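Local structure of putative isochorismatase (Streptomyces avermitilis, 3KL2) at residues T153-G158 against R178-T183. The protein is of unproven function but belongs to the isochorismatase family of cysteine hydrolase-like proteins and is probably a hydrolase. Numbering follows the deposited sequence.
Sequences TIVLGG and RVITLT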
loop_
_atom_site.group_PDB
_atom_site.type_symbol
_atom_site.label_atom_id
_atom_site.label_comp_id
_atom_site.label_asym_id
_atom_site.label_seq_id
_atom_site.Cartn_x
_atom_site.Cartn_y
_atom_site.Cartn_z
ATOM N N THR A 153 -10.541 -13.410 6.929
ATOM C CA THR A 153 -9.806 -14.662 7.008
ATOM C C THR A 153 -9.570 -15.205 5.615
ATOM O O THR A 153 -10.523 -15.574 4.949
ATOM C CB THR A 153 -10.600 -15.754 7.790
ATOM O OG1 THR A 153 -10.814 -15.326 9.130
ATOM C CG2 THR A 153 -9.836 -17.067 7.819
ATOM N N ILE A 154 -8.310 -15.323 5.203
ATOM C CA ILE A 154 -7.995 -15.872 3.879
ATOM C C ILE A 154 -7.287 -17.229 4.040
ATOM O O ILE A 154 -6.351 -17.366 4.839
ATOM C CB ILE A 154 -7.150 -14.858 2.993
ATOM C CG1 ILE A 154 -5.810 -14.491 3.640
ATOM C CG2 ILE A 154 -7.905 -13.571 2.809
ATOM C CD1 ILE A 154 -4.938 -13.427 2.817
ATOM N N VAL A 155 -7.782 -18.235 3.304
ATOM C CA VAL A 155 -7.200 -19.570 3.252
ATOM C C VAL A 155 -6.404 -19.685 1.976
ATOM O O VAL A 155 -6.936 -19.467 0.920
ATOM C CB VAL A 155 -8.295 -20.660 3.240
ATOM C CG1 VAL A 155 -7.661 -22.003 3.179
ATOM C CG2 VAL A 155 -9.223 -20.515 4.456
ATOM N N LEU A 156 -5.121 -20.007 2.073
ATOM C CA LEU A 156 -4.174 -19.834 0.941
ATOM C C LEU A 156 -3.678 -21.146 0.467
ATOM O O LEU A 156 -3.349 -22.027 1.286
ATOM C CB LEU A 156 -2.930 -19.089 1.354
ATOM C CG LEU A 156 -2.959 -17.594 1.488
ATOM C CD1 LEU A 156 -1.528 -17.160 1.750
ATOM C CD2 LEU A 156 -3.524 -16.934 0.168
ATOM N N GLY A 157 -3.550 -21.227 -0.851
ATOM C CA GLY A 157 -3.007 -22.365 -1.521
ATOM C C GLY A 157 -2.359 -21.910 -2.809
ATOM O O GLY A 157 -2.630 -20.788 -3.267
ATOM N N GLY A 158 -1.498 -22.788 -3.369
ATOM C CA GLY A 158 -0.952 -22.649 -4.696
ATOM C C GLY A 158 0.558 -22.658 -4.751
ATOM O O GLY A 158 1.231 -23.384 -4.012
ATOM N N ARG A 178 -6.521 -12.845 9.261
ATOM C CA ARG A 178 -6.193 -14.131 9.785
ATOM C C ARG A 178 -5.854 -14.999 8.561
ATOM O O ARG A 178 -6.760 -15.450 7.835
ATOM C CB ARG A 178 -7.383 -14.733 10.529
ATOM C CG ARG A 178 -7.081 -16.159 10.938
ATOM C CD ARG A 178 -8.092 -16.730 11.856
ATOM N NE ARG A 178 -9.418 -16.820 11.251
ATOM C CZ ARG A 178 -10.366 -17.636 11.684
ATOM N NH1 ARG A 178 -10.132 -18.411 12.729
ATOM N NH2 ARG A 178 -11.540 -17.693 11.077
ATOM N N VAL A 179 -4.563 -15.189 8.308
ATOM C CA VAL A 179 -4.116 -16.060 7.215
ATOM C C VAL A 179 -4.052 -17.539 7.630
ATOM O O VAL A 179 -3.472 -17.878 8.637
ATOM C CB VAL A 179 -2.725 -15.634 6.732
ATOM C CG1 VAL A 179 -2.376 -16.355 5.456
ATOM C CG2 VAL A 179 -2.691 -14.086 6.554
ATOM N N ILE A 180 -4.641 -18.410 6.844
ATOM C CA ILE A 180 -4.510 -19.848 7.030
ATOM C C ILE A 180 -3.786 -20.351 5.781
ATOM O O ILE A 180 -4.211 -20.044 4.666
ATOM C CB ILE A 180 -5.881 -20.514 7.120
ATOM C CG1 ILE A 180 -6.567 -20.152 8.428
ATOM C CG2 ILE A 180 -5.778 -22.027 7.016
ATOM C CD1 ILE A 180 -8.049 -20.449 8.383
ATOM N N THR A 181 -2.665 -21.049 5.969
ATOM C CA THR A 181 -1.946 -21.682 4.856
ATOM C C THR A 181 -2.263 -23.156 4.837
ATOM O O THR A 181 -2.227 -23.800 5.868
ATOM C CB THR A 181 -0.415 -21.510 4.938
ATOM O OG1 THR A 181 0.048 -21.886 6.241
ATOM C CG2 THR A 181 -0.030 -20.046 4.655
ATOM N N LEU A 182 -2.583 -23.654 3.651
ATOM C CA LEU A 182 -2.906 -25.022 3.409
ATOM C C LEU A 182 -1.602 -25.758 3.120
ATOM O O LEU A 182 -1.091 -25.737 1.965
ATOM C CB LEU A 182 -3.858 -25.152 2.224
ATOM C CG LEU A 182 -5.323 -24.702 2.412
ATOM C CD1 LEU A 182 -5.992 -24.495 1.082
ATOM C CD2 LEU A 182 -6.099 -25.725 3.225
ATOM N N THR A 183 -1.074 -26.403 4.163
ATOM C CA THR A 183 0.259 -27.030 4.112
ATOM C C THR A 183 0.365 -28.108 3.042
ATOM O O THR A 183 1.427 -28.255 2.450
ATOM C CB THR A 183 0.664 -27.632 5.483
ATOM O OG1 THR A 183 -0.316 -28.609 5.899
ATOM C CG2 THR A 183 0.771 -26.506 6.543
#
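I154 and L156 bind R178, I180 and L182 through four backbone hydrogen bonds, pairing 153-158 with 178-182 as neighbouring parallel strands. The bond from I180 N to I154 O is nearly straight (174° at the hydrogen, 2.8 Å), whereas the first, I154 N to R178 O, is longer at 3.1 Å and bent.

The polar contact lies where the strands begin. R178 bends at chi3 (63°) and turns its guanidinium edge to T153, so that NE (2.9 Å) and NH2 (3.1 Å) both donate to T153 OG1, which lies in the guanidinium plane. Threonine suits this place: its hydroxyl accepts both N-H groups while T153 CG2 packs on I180 CD1 at 3.9 Å.

Apolar contacts run along both faces, where beta-branched V155, V179 and I180 suit extended strands. On the face that T153 shares, V155 CG2 lies alongside I180 CD1, and V155 CG1 meets L182 CG at 3.7 Å. On the opposite face L156 CD1 reaches V179 CG1 at 3.9 Å. At G158, with phi 124°, a side chain would press against the preceding carbonyl O.

Helix 164-174 completes this right-handed beta-alpha-beta crossover, its M169 packing over L156, V179 and T181. Strands 26-31 and 207-209 flank the pair within the parallel sheet of the isochorismatase-type alpha/beta fold.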